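Local coordinates for appr-1-p processing domain protein (Thermus aquaticus Y51MC23, PDB 5M31), which adopts the macro domain fold, in which helices pack against the faces of a mixed beta sheet, at residues L133-V138 / V154-P159; K107-R112 / I121-L126; G35-G40 / P50-A55; G63-Q66 / I70-Y73. All coordinates share one frame; numbering follows the deposited sequence.

In the fold
The four contacts spread across one six-stranded sheet and its helices. Interaction 1 lies in the unit formed by strand 120-123, helix 135-146 and strand 153-157; interaction 2 packs helix 99-116 on strand 120-123 of that unit. The two touch through backbone pairing of their strands, centres 11 Å apart. Interaction 4, at an edge strand, 71-74, meets interaction 2 where Asp-108 OD2 lies 2.9 Å from Ile-70 N. Interaction 3 touches interaction 4, centres 12 Å apart, where Asn-52 and Ala-55 of helix 50-61 pack on Tyr-73 and Phe-71. Interactions 1 and 3 sit on opposite sides of the chain's centre, 22 Å between centres. A glycerol lies about 6 Å from the Pro-159 side chain.

Interaction 1: residues L133-V138 / V154-P159; sequences LPWPEV and VWVYEP
In the beta-alpha-beta unit made of strand 120-123, helix 135-146 and strand 153-157, Trp-135 in the first turn of the helix reaches across to Val-156 near the end of strand 153-157, and to Glu-158 and Pro-159 just beyond it. CG anti to the backbone N (chi1 173°) carries the indole toward the 154-159 segment. Pro-159 lies over one face: its CD sits 3.8 Å from the centroid of the Trp-135 five-membered ring and 13° off the normal, a CH-pi contact, while its CG also comes close to the indole. At the far end of the ring system, Trp-135 CH2 meets Val-156 CG1 at 3.8 Å, edge-on. The polar partner is Glu-158, whose carboxylate stands steeply against the indole, the two planes 76° apart. Trp-135 NE1 gives a weak, bent hydrogen bond to Glu-158 OE2 at 2.9 Å. Water 1 spans the same pair, donating to Glu-158 OE1 at 2.7 Å and weakly accepting from Trp-135 NE1 at 3.3 Å. Glu-158 is modelled in two conformers, and these polar links belong to the one described. Its OE1 also pairs with Lys-139. Ile-142 of the same helix packs on both Trp-135 and Val-156, Pro-125 from the loop after strand 120-123 touches the indole, and Phe-14 of strand 11-15 lies against Val-156 and Glu-158.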
loop_
_atom_site.group_PDB
_atom_site.type_symbol
_atom_site.label_atom_id
_atom_site.label_comp_id
_atom_site.label_asym_id
_atom_site.label_seq_id
_atom_site.Cartn_x
_atom_site.Cartn_y
_atom_site.Cartn_z
ATOM N N LEU A 133 -2.733 -2.522 14.510
ATOM C CA LEU A 133 -3.924 -1.726 14.629
ATOM C C LEU A 133 -5.170 -2.607 14.671
ATOM O O LEU A 133 -5.148 -3.706 14.164
ATOM C CB LEU A 133 -4.012 -0.764 13.437
ATOM C CG LEU A 133 -2.933 0.297 13.376
ATOM C CD1 LEU A 133 -3.006 1.017 12.059
ATOM C CD2 LEU A 133 -3.138 1.306 14.497
ATOM N N PRO A 134 -6.279 -2.092 15.214
ATOM C CA PRO A 134 -7.514 -2.883 15.268
ATOM C C PRO A 134 -8.170 -2.983 13.892
ATOM O O PRO A 134 -8.525 -1.956 13.275
ATOM C CB PRO A 134 -8.395 -2.109 16.266
ATOM C CG PRO A 134 -7.839 -0.736 16.280
ATOM C CD PRO A 134 -6.394 -0.824 15.962
ATOM N N TRP A 135 -8.311 -4.209 13.405
ATOM C CA TRP A 135 -8.781 -4.434 12.048
ATOM C C TRP A 135 -10.184 -3.885 11.772
ATOM O O TRP A 135 -10.373 -3.244 10.739
ATOM C CB TRP A 135 -8.685 -5.907 11.709
ATOM C CG TRP A 135 -9.266 -6.334 10.414
ATOM C CD1 TRP A 135 -10.201 -7.301 10.212
ATOM C CD2 TRP A 135 -8.943 -5.807 9.110
ATOM N NE1 TRP A 135 -10.479 -7.426 8.860
ATOM C CE2 TRP A 135 -9.703 -6.535 8.163
ATOM C CE3 TRP A 135 -8.069 -4.815 8.659
ATOM C CZ2 TRP A 135 -9.627 -6.278 6.783
ATOM C CZ3 TRP A 135 -8.016 -4.544 7.295
ATOM C CH2 TRP A 135 -8.780 -5.292 6.374
ATOM N N PRO A 136 -11.128 -4.015 12.729
ATOM C CA PRO A 136 -12.463 -3.452 12.441
ATOM C C PRO A 136 -12.429 -1.971 12.039
ATOM O O PRO A 136 -13.116 -1.563 11.111
ATOM C CB PRO A 136 -13.213 -3.642 13.767
ATOM C CG PRO A 136 -12.607 -4.866 14.376
ATOM C CD PRO A 136 -11.166 -4.936 13.895
ATOM N N GLU A 137 -11.611 -1.197 12.734
ATOM C CA GLU A 137 -11.507 0.234 12.502
ATOM C C GLU A 137 -10.766 0.521 11.224
ATOM O O GLU A 137 -11.183 1.393 10.451
ATOM C CB GLU A 137 -10.797 0.906 13.675
ATOM C CG GLU A 137 -11.605 0.888 14.986
ATOM C CD GLU A 137 -12.784 1.880 15.008
ATOM O OE1 GLU A 137 -12.917 2.738 14.082
ATOM O OE2 GLU A 137 -13.582 1.815 15.979
ATOM N N VAL A 138 -9.705 -0.241 10.957
ATOM C CA VAL A 138 -8.955 -0.078 9.689
ATOM C C VAL A 138 -9.852 -0.468 8.518
ATOM O O VAL A 138 -9.905 0.256 7.505
ATOM C CB VAL A 138 -7.630 -0.866 9.687
ATOM C CG1 VAL A 138 -6.988 -0.862 8.308
ATOM C CG2 VAL A 138 -6.672 -0.277 10.744
ATOM N N VAL A 154 -10.985 -3.244 -6.033
ATOM C CA VAL A 154 -10.090 -3.172 -4.880
ATOM C C VAL A 154 -10.169 -4.476 -4.096
ATOM O O VAL A 154 -11.263 -4.927 -3.730
ATOM C CB VAL A 154 -10.498 -2.065 -3.899
ATOM C CG1 VAL A 154 -9.461 -1.920 -2.809
ATOM C CG2 VAL A 154 -10.717 -0.759 -4.628
ATOM N N TRP A 155 -9.004 -5.072 -3.894
ATOM C CA TRP A 155 -8.915 -6.310 -3.168
ATOM C C TRP A 155 -8.115 -6.089 -1.938
ATOM O O TRP A 155 -7.009 -5.520 -1.991
ATOM C CB TRP A 155 -8.264 -7.354 -4.018
ATOM C CG TRP A 155 -8.996 -7.537 -5.261
ATOM C CD1 TRP A 155 -8.831 -6.817 -6.425
ATOM C CD2 TRP A 155 -10.165 -8.312 -5.433
ATOM N NE1 TRP A 155 -9.770 -7.207 -7.342
ATOM C CE2 TRP A 155 -10.586 -8.145 -6.764
ATOM C CE3 TRP A 155 -10.861 -9.223 -4.614
ATOM C CZ2 TRP A 155 -11.683 -8.820 -7.268
ATOM C CZ3 TRP A 155 -11.874 -9.901 -5.124
ATOM C CH2 TRP A 155 -12.328 -9.662 -6.437
ATOM N N VAL A 156 -8.717 -6.406 -0.790
ATOM C CA VAL A 156 -8.048 -6.212 0.467
ATOM C C VAL A 156 -7.807 -7.546 1.070
ATOM O O VAL A 156 -8.724 -8.358 1.204
ATOM C CB VAL A 156 -8.828 -5.309 1.461
ATOM C CG1 VAL A 156 -7.968 -5.011 2.683
ATOM C CG2 VAL A 156 -9.263 -4.012 0.753
ATOM N N TYR A 157 -6.539 -7.820 1.344
ATOM C CA TYR A 157 -6.155 -9.065 1.940
ATOM C C TYR A 157 -6.266 -8.975 3.463
ATOM O O TYR A 157 -5.724 -8.049 4.072
ATOM C CB TYR A 157 -4.754 -9.444 1.446
ATOM C CG TYR A 157 -4.750 -9.972 0.040
ATOM C CD1 TYR A 157 -5.091 -9.164 -1.066
ATOM C CD2 TYR A 157 -4.575 -11.341 -0.203
ATOM C CE1 TYR A 157 -5.126 -9.672 -2.335
ATOM C CE2 TYR A 157 -4.557 -11.837 -1.480
ATOM C CZ TYR A 157 -4.927 -11.048 -2.530
ATOM O OH TYR A 157 -5.007 -11.575 -3.781
ATOM N N GLU A 158 -6.996 -9.934 4.049
ATOM C CA GLU A 158 -7.334 -9.904 5.460
ATOM C C GLU A 158 -6.116 -10.351 6.273
ATOM O O GLU A 158 -5.293 -11.087 5.762
ATOM C CB GLU A 158 -8.515 -10.845 5.736
ATOM C CG GLU A 158 -9.862 -10.323 5.232
ATOM C CD GLU A 158 -10.770 -9.828 6.363
ATOM O OE1 GLU A 158 -11.823 -9.252 6.053
ATOM O OE2 GLU A 158 -10.429 -10.015 7.567
ATOM N N PRO A 159 -6.000 -9.863 7.542
ATOM C CA PRO A 159 -4.891 -10.306 8.455
ATOM C C PRO A 159 -4.772 -11.831 8.649
ATOM O O PRO A 159 -5.806 -12.485 8.812
ATOM C CB PRO A 159 -5.233 -9.659 9.804
ATOM C CG PRO A 159 -6.250 -8.614 9.518
ATOM C CD PRO A 159 -6.980 -9.013 8.249
HETATM O O HOH W 1 -13.295 -9.046 8.251
#

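Interaction 2: residues K107-R112 / I121-L126; sequences KDLVCR and IALPPL
No flat group has a face or an edge in the meeting of Leu-109 with Ile-121 and Leu-123; branched aliphatic chains do all the touching across it. A ring from outside, Phe-85 of strand 83-88, packs against both Leu-109 and Ile-121. Leu-109 drops from helix 99-116 toward the sheet with CG opposite the backbone N (chi1 -179°), which points its two methyls at different strand residues. One branch, Leu-109 CD1, meets the end of the isoleucine chain, Ile-121 CD1, at 3.9 Å. These two side chains run past each other in opposite senses, one coming down from the helix and the other rising from the sheet. The other branch inclines to the next inward-facing strand residue: Leu-109 CD2 is 4.5 Å from Leu-123 CD2, a looser touch. The backbones stay well apart, with the nearest CA atoms, those of Leu-109 and Ile-121, separated by 10.2 Å. All three touching residues are buried, and no hydrogen bond crosses between the segments. Leu-146 of helix 135-146 and Ile-70 from the loop before strand 71-74 also pack on Leu-109, and Ala-26 and Val-28 of the neighbouring strand lie against Ile-121. This is helix-on-sheet packing of an alpha/beta fold, here the apolar layer between helix 99-116 and the central strands of the macro domain sheet.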
loop_
_atom_site.group_PDB
_atom_site.type_symbol
_atom_site.label_atom_id
_atom_site.label_comp_id
_atom_site.label_asym_id
_atom_site.label_seq_id
_atom_site.Cartn_x
_atom_site.Cartn_y
_atom_site.Cartn_z
ATOM N N LYS A 107 -6.346 8.594 2.029
ATOM C CA LYS A 107 -6.652 9.753 1.222
ATOM C C LYS A 107 -5.677 9.823 0.042
ATOM O O LYS A 107 -6.094 10.069 -1.107
ATOM C CB LYS A 107 -6.583 11.052 2.052
ATOM C CG LYS A 107 -7.676 11.202 3.106
ATOM C CD LYS A 107 -7.840 12.660 3.530
ATOM C CE LYS A 107 -9.211 12.929 4.140
ATOM N NZ LYS A 107 -9.349 12.455 5.545
ATOM N N ASP A 108 -4.386 9.640 0.291
ATOM C CA ASP A 108 -3.445 9.746 -0.799
ATOM C C ASP A 108 -3.522 8.573 -1.732
ATOM O O ASP A 108 -3.177 8.671 -2.897
ATOM C CB ASP A 108 -2.027 9.892 -0.304
ATOM C CG ASP A 108 -1.134 10.570 -1.327
ATOM O OD1 ASP A 108 -1.584 11.561 -1.941
ATOM O OD2 ASP A 108 -0.049 10.058 -1.616
ATOM N N LEU A 109 -3.956 7.443 -1.208
ATOM C CA LEU A 109 -4.160 6.253 -2.058
ATOM C C LEU A 109 -5.201 6.524 -3.127
ATOM O O LEU A 109 -4.995 6.208 -4.317
ATOM C CB LEU A 109 -4.567 5.093 -1.197
ATOM C CG LEU A 109 -4.797 3.753 -1.920
ATOM C CD1 LEU A 109 -3.582 3.358 -2.709
ATOM C CD2 LEU A 109 -5.116 2.724 -0.866
ATOM N N VAL A 110 -6.300 7.128 -2.734
ATOM C CA VAL A 110 -7.323 7.546 -3.663
ATOM C C VAL A 110 -6.722 8.499 -4.685
ATOM O O VAL A 110 -6.892 8.290 -5.920
ATOM C CB VAL A 110 -8.502 8.197 -2.967
ATOM C CG1 VAL A 110 -9.449 8.896 -3.944
ATOM C CG2 VAL A 110 -9.227 7.132 -2.161
ATOM N N CYS A 111 -5.967 9.493 -4.222
ATOM C CA CYS A 111 -5.287 10.443 -5.135
ATOM C C CYS A 111 -4.443 9.738 -6.189
ATOM O O CYS A 111 -4.539 10.059 -7.384
ATOM C CB CYS A 111 -4.399 11.384 -4.352
ATOM S SG CYS A 111 -5.362 12.457 -3.281
ATOM N N ARG A 112 -3.607 8.781 -5.787
ATOM C CA ARG A 112 -2.661 8.162 -6.729
ATOM C C ARG A 112 -3.394 7.242 -7.692
ATOM O O ARG A 112 -3.018 7.150 -8.857
ATOM C CB ARG A 112 -1.605 7.331 -6.025
ATOM C CG ARG A 112 -0.449 8.095 -5.381
ATOM C CD ARG A 112 -0.107 9.449 -5.944
ATOM N NE ARG A 112 0.668 9.409 -7.182
ATOM C CZ ARG A 112 1.982 9.180 -7.251
ATOM N NH1 ARG A 112 2.696 9.140 -6.151
ATOM N NH2 ARG A 112 2.587 9.036 -8.439
ATOM N N ILE A 121 -6.425 -2.829 -7.875
ATOM C CA ILE A 121 -5.396 -2.641 -6.854
ATOM C C ILE A 121 -5.668 -3.610 -5.710
ATOM O O ILE A 121 -6.819 -3.937 -5.413
ATOM C CB ILE A 121 -5.358 -1.173 -6.347
ATOM C CG1 ILE A 121 -4.139 -0.893 -5.473
ATOM C CG2 ILE A 121 -6.668 -0.786 -5.707
ATOM C CD1 ILE A 121 -3.786 0.594 -5.400
ATOM N N ALA A 122 -4.592 -4.084 -5.090
ATOM C CA ALA A 122 -4.678 -4.949 -3.925
ATOM C C ALA A 122 -3.829 -4.375 -2.800
ATOM O O ALA A 122 -2.746 -3.876 -3.046
ATOM C CB ALA A 122 -4.199 -6.371 -4.224
ATOM N N LEU A 123 -4.358 -4.555 -1.599
ATOM C CA LEU A 123 -3.802 -3.994 -0.388
ATOM C C LEU A 123 -3.691 -5.065 0.686
ATOM O O LEU A 123 -4.548 -5.940 0.791
ATOM C CB LEU A 123 -4.796 -3.028 0.232
ATOM C CG LEU A 123 -5.224 -1.704 -0.081
ATOM C CD1 LEU A 123 -6.026 -1.774 -1.360
ATOM C CD2 LEU A 123 -6.028 -1.200 1.123
ATOM N N PRO A 124 -2.668 -4.950 1.547
ATOM C CA PRO A 124 -2.678 -5.656 2.811
ATOM C C PRO A 124 -3.581 -4.955 3.820
ATOM O O PRO A 124 -4.051 -3.888 3.569
ATOM C CB PRO A 124 -1.197 -5.583 3.246
ATOM C CG PRO A 124 -0.710 -4.318 2.691
ATOM C CD PRO A 124 -1.554 -3.994 1.478
ATOM N N PRO A 125 -3.657 -5.485 5.051
ATOM C CA PRO A 125 -4.606 -4.852 5.980
ATOM C C PRO A 125 -4.052 -3.591 6.711
ATOM O O PRO A 125 -4.454 -3.306 7.835
ATOM C CB PRO A 125 -4.962 -5.983 6.943
ATOM C CG PRO A 125 -3.916 -7.039 6.772
ATOM C CD PRO A 125 -3.312 -6.861 5.415
ATOM N N LEU A 126 -3.154 -2.879 6.061
ATOM C CA LEU A 126 -2.569 -1.604 6.536
ATOM C C LEU A 126 -2.191 -1.565 8.009
ATOM O O LEU A 126 -2.582 -0.652 8.712
ATOM C CB LEU A 126 -3.456 -0.428 6.173
ATOM C CG LEU A 126 -3.874 -0.445 4.695
ATOM C CD1 LEU A 126 -4.773 0.710 4.369
ATOM C CD2 LEU A 126 -2.677 -0.398 3.761
#

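Interaction 3: residues G35-G40 / P50-A55; sequences GVMGKG and PDNYQA
Gly-35, in the loop that follows strand 26-31, faces Tyr-53 of helix 50-61 only through its backbone: Gly-35 O lies 4.0 Å from Tyr-53 OH. Its positive phi, 91°, suits glycine. Val-36 turns away from the helix. Next comes Met-37, which carries most of the contact. Its backbone N donates to water 2 at 2.8 Å, and the same water is hydrogen-bonded to Tyr-53 OH at 2.7 Å, so one water ties the loop backbone to the phenol. The side chain has CG beside the backbone N and runs on extended, which lays it along one edge of the Tyr-53 ring; the methionine and the tyrosine point past one another, one coming from the loop and the other from the helix. Met-37 CG comes to 3.7 Å from Tyr-53 CD1, near the ring plane. The sulfur follows at the same edge in a Met-aromatic contact, Met-37 SD 5.1 Å from the Tyr-53 ring centroid and 77° off its normal. Beyond it, Met-37 CE reaches Asn-52 ND2 at 3.9 Å; that amide's OD1 accepts from Asn-86 ND2 on strand 83-88. Lys-46 of helix 40-48 bonds to Met-37 O and makes a cation-pi contact with Tyr-53. The tyrosine is therefore held by mixed chemistry: thioether carbons and sulfur at the ring edge, a cation against the ring, and a water at the hydroxyl, which together would restrict its swing.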
loop_
_atom_site.group_PDB
_atom_site.type_symbol
_atom_site.label_atom_id
_atom_site.label_comp_id
_atom_site.label_asym_id
_atom_site.label_seq_id
_atom_site.Cartn_x
_atom_site.Cartn_y
_atom_site.Cartn_z
ATOM N N GLY A 35 13.650 4.114 4.997
ATOM C CA GLY A 35 14.359 3.461 3.907
ATOM C C GLY A 35 14.731 2.039 4.195
ATOM O O GLY A 35 15.666 1.515 3.605
ATOM N N VAL A 36 13.948 1.386 5.064
ATOM C CA VAL A 36 14.195 0.004 5.447
ATOM C C VAL A 36 12.985 -0.895 5.129
ATOM O O VAL A 36 11.834 -0.556 5.456
ATOM C CB VAL A 36 14.510 -0.024 6.957
ATOM C CG1 VAL A 36 14.487 -1.437 7.502
ATOM C CG2 VAL A 36 15.842 0.650 7.192
ATOM N N MET A 37 13.227 -2.011 4.441
ATOM C CA MET A 37 12.176 -3.007 4.252
ATOM C C MET A 37 12.685 -4.290 4.859
ATOM O O MET A 37 13.240 -5.128 4.170
ATOM C CB MET A 37 11.843 -3.190 2.747
ATOM C CG MET A 37 11.206 -1.972 2.117
ATOM S SD MET A 37 10.417 -2.544 0.571
ATOM C CE MET A 37 10.195 -0.954 -0.210
ATOM N N GLY A 38 12.505 -4.422 6.162
ATOM C CA GLY A 38 13.185 -5.509 6.909
ATOM C C GLY A 38 12.261 -6.605 7.412
ATOM O O GLY A 38 12.744 -7.670 7.895
ATOM N N LYS A 39 10.979 -6.314 7.550
ATOM C CA LYS A 39 10.067 -7.295 8.152
ATOM C C LYS A 39 8.689 -7.189 7.587
ATOM O O LYS A 39 8.367 -6.227 6.889
ATOM C CB LYS A 39 9.996 -7.093 9.689
ATOM C CG LYS A 39 8.953 -6.051 10.116
ATOM C CD LYS A 39 8.760 -6.014 11.626
ATOM C CE LYS A 39 9.797 -5.132 12.285
ATOM N NZ LYS A 39 9.448 -4.866 13.713
ATOM N N GLY A 40 7.870 -8.204 7.859
ATOM C CA GLY A 40 6.473 -8.175 7.442
ATOM C C GLY A 40 6.275 -8.060 5.945
ATOM O O GLY A 40 7.000 -8.672 5.125
ATOM N N PRO A 50 12.835 -6.092 -6.263
ATOM C CA PRO A 50 14.057 -5.362 -5.914
ATOM C C PRO A 50 14.186 -3.941 -6.521
ATOM O O PRO A 50 14.751 -3.037 -5.886
ATOM C CB PRO A 50 15.184 -6.282 -6.393
ATOM C CG PRO A 50 14.564 -7.267 -7.324
ATOM C CD PRO A 50 13.110 -7.355 -6.983
ATOM N N ASP A 51 13.743 -3.741 -7.755
ATOM C CA ASP A 51 13.860 -2.414 -8.351
ATOM C C ASP A 51 13.006 -1.350 -7.603
ATOM O O ASP A 51 13.431 -0.203 -7.442
ATOM C CB ASP A 51 13.467 -2.454 -9.820
ATOM C CG ASP A 51 14.393 -3.313 -10.640
ATOM O OD1 ASP A 51 15.489 -3.746 -10.134
ATOM O OD2 ASP A 51 14.084 -3.497 -11.813
ATOM N N ASN A 52 11.827 -1.766 -7.130
ATOM C CA ASN A 52 10.980 -0.927 -6.271
ATOM C C ASN A 52 11.702 -0.605 -4.988
ATOM O O ASN A 52 11.706 0.546 -4.565
ATOM C CB ASN A 52 9.676 -1.598 -5.960
ATOM C CG ASN A 52 8.813 -0.814 -5.017
ATOM O OD1 ASN A 52 8.274 0.227 -5.349
ATOM N ND2 ASN A 52 8.740 -1.305 -3.765
ATOM N N TYR A 53 12.355 -1.611 -4.400
ATOM C CA TYR A 53 13.081 -1.368 -3.139
ATOM C C TYR A 53 14.184 -0.341 -3.319
ATOM O O TYR A 53 14.270 0.645 -2.553
ATOM C CB TYR A 53 13.652 -2.669 -2.609
ATOM C CG TYR A 53 14.577 -2.464 -1.421
ATOM C CD1 TYR A 53 14.084 -2.022 -0.216
ATOM C CD2 TYR A 53 15.955 -2.597 -1.552
ATOM C CE1 TYR A 53 14.933 -1.730 0.840
ATOM C CE2 TYR A 53 16.793 -2.376 -0.474
ATOM C CZ TYR A 53 16.258 -1.986 0.725
ATOM O OH TYR A 53 17.095 -1.711 1.800
ATOM N N GLN A 54 14.977 -0.481 -4.380
ATOM C CA GLN A 54 16.053 0.501 -4.612
ATOM C C GLN A 54 15.498 1.877 -4.874
ATOM O O GLN A 54 16.020 2.860 -4.377
ATOM C CB GLN A 54 16.972 0.076 -5.781
ATOM C CG GLN A 54 17.825 -1.195 -5.526
ATOM C CD GLN A 54 18.681 -1.187 -4.239
ATOM O OE1 GLN A 54 19.148 -0.144 -3.763
ATOM N NE2 GLN A 54 18.924 -2.382 -3.699
ATOM N N ALA A 55 14.431 1.964 -5.686
ATOM C CA ALA A 55 13.795 3.267 -5.921
ATOM C C ALA A 55 13.264 3.901 -4.646
ATOM O O ALA A 55 13.446 5.121 -4.415
ATOM C CB ALA A 55 12.685 3.136 -6.947
HETATM O O HOH W 2 15.915 -2.780 4.014
#

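Interaction 4: residues G63-Q66 / I70-Y73; sequences GQVQ and IFVY
With chi1 at -180° and the rest of the chain extended, Gln-64 sends its amide straight out to Phe-71, whose own chi1 of 172° puts the ring in the path of that amide. The nitrogen arrives at the ring's edge, near its plane: Gln-64 NE2 is 3.8 Å from Phe-71 CD1 and 3.9 Å from Phe-71 CE1. Amide and ring planes stand almost perpendicular, 89° apart. Gln-64 NE2 donates to water 3 at 3.2 Å, and this water in turn donates to Ile-70 O at 3.3 Å, bridging the side chain to the backbone just ahead of the strand. At its other end the amide accepts through OE1 from Arg-62, which would help set its rotation. The loop starts where helix 50-61 gives out, with Gly-63 closing a Schellman motif at positive phi; from there 63-66 leads round to strand 71-74, an edge strand of the macro domain sheet, which runs antiparallel to its neighbour 83-88. Val-65 adds an apolar touch, its CG2 resting 3.9 Å from Phe-71 CB, near the root of the aromatic side chain. Here too the backbones come nearest, the CA atoms of Val-65 and Phe-71 lying 6.1 Å apart. Val-65 packs in addition on Ala-59 of the helix and Pro-88 of strand 83-88, while the backbone of Phe-71 is hydrogen-bonded to Asn-86 in that strand.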
loop_
_atom_site.group_PDB
_atom_site.type_symbol
_atom_site.label_atom_id
_atom_site.label_comp_id
_atom_site.label_asym_id
_atom_site.label_seq_id
_atom_site.Cartn_x
_atom_site.Cartn_y
_atom_site.Cartn_z
ATOM N N GLY A 63 13.933 12.494 1.060
ATOM C CA GLY A 63 12.854 13.026 1.903
ATOM C C GLY A 63 11.480 13.010 1.234
ATOM O O GLY A 63 10.515 13.615 1.741
ATOM N N GLN A 64 11.353 12.197 0.191
ATOM C CA GLN A 64 10.156 12.178 -0.585
ATOM C C GLN A 64 9.065 11.306 0.021
ATOM O O GLN A 64 7.890 11.395 -0.387
ATOM C CB GLN A 64 10.525 11.691 -1.985
ATOM C CG GLN A 64 9.403 11.591 -2.998
ATOM C CD GLN A 64 9.942 11.190 -4.365
ATOM O OE1 GLN A 64 11.175 11.261 -4.625
ATOM N NE2 GLN A 64 9.033 10.839 -5.272
ATOM N N VAL A 65 9.462 10.356 0.862
ATOM C CA VAL A 65 8.525 9.430 1.465
ATOM C C VAL A 65 8.121 9.905 2.838
ATOM O O VAL A 65 8.973 10.111 3.703
ATOM C CB VAL A 65 9.092 8.029 1.575
ATOM C CG1 VAL A 65 8.077 7.109 2.220
ATOM C CG2 VAL A 65 9.565 7.548 0.182
ATOM N N GLN A 66 6.858 10.272 2.963
ATOM C CA GLN A 66 6.341 10.872 4.184
ATOM C C GLN A 66 4.969 10.359 4.448
ATOM O O GLN A 66 4.299 9.824 3.567
ATOM C CB GLN A 66 6.280 12.393 4.040
ATOM C CG GLN A 66 7.576 13.034 3.613
ATOM C CD GLN A 66 7.373 14.467 3.216
ATOM O OE1 GLN A 66 6.797 14.767 2.152
ATOM N NE2 GLN A 66 7.782 15.363 4.076
ATOM N N ILE A 70 2.294 8.714 -0.587
ATOM C CA ILE A 70 2.635 7.420 -1.148
ATOM C C ILE A 70 3.729 7.583 -2.170
ATOM O O ILE A 70 3.667 8.470 -3.060
ATOM C CB ILE A 70 1.387 6.777 -1.799
ATOM C CG1 ILE A 70 0.392 6.453 -0.666
ATOM C CG2 ILE A 70 1.757 5.538 -2.624
ATOM C CD1 ILE A 70 -0.968 6.032 -1.099
ATOM N N PHE A 71 4.691 6.696 -2.133
ATOM C CA PHE A 71 5.703 6.650 -3.160
ATOM C C PHE A 71 5.372 5.539 -4.151
ATOM O O PHE A 71 5.374 4.393 -3.778
ATOM C CB PHE A 71 7.077 6.412 -2.564
ATOM C CG PHE A 71 8.139 6.162 -3.616
ATOM C CD1 PHE A 71 8.486 7.157 -4.487
ATOM C CD2 PHE A 71 8.724 4.884 -3.786
ATOM C CE1 PHE A 71 9.379 6.926 -5.528
ATOM C CE2 PHE A 71 9.655 4.677 -4.798
ATOM C CZ PHE A 71 9.968 5.681 -5.669
ATOM N N VAL A 72 5.063 5.915 -5.408
ATOM C CA VAL A 72 4.688 4.963 -6.431
ATOM C C VAL A 72 5.864 4.646 -7.317
ATOM O O VAL A 72 6.611 5.570 -7.742
ATOM C CB VAL A 72 3.526 5.491 -7.306
ATOM C CG1 VAL A 72 3.199 4.483 -8.400
ATOM C CG2 VAL A 72 2.295 5.713 -6.469
ATOM N N TYR A 73 6.097 3.366 -7.537
ATOM C CA TYR A 73 7.098 2.911 -8.505
ATOM C C TYR A 73 6.391 2.261 -9.706
ATOM O O TYR A 73 5.495 1.412 -9.514
ATOM C CB TYR A 73 8.090 1.922 -7.880
ATOM C CG TYR A 73 9.162 1.457 -8.825
ATOM C CD1 TYR A 73 10.177 2.349 -9.273
ATOM C CD2 TYR A 73 9.130 0.172 -9.398
ATOM C CE1 TYR A 73 11.146 1.925 -10.147
ATOM C CE2 TYR A 73 10.115 -0.237 -10.274
ATOM C CZ TYR A 73 11.077 0.646 -10.688
ATOM O OH TYR A 73 12.057 0.230 -11.545
HETATM O O HOH W 3 6.132 10.369 -4.078
#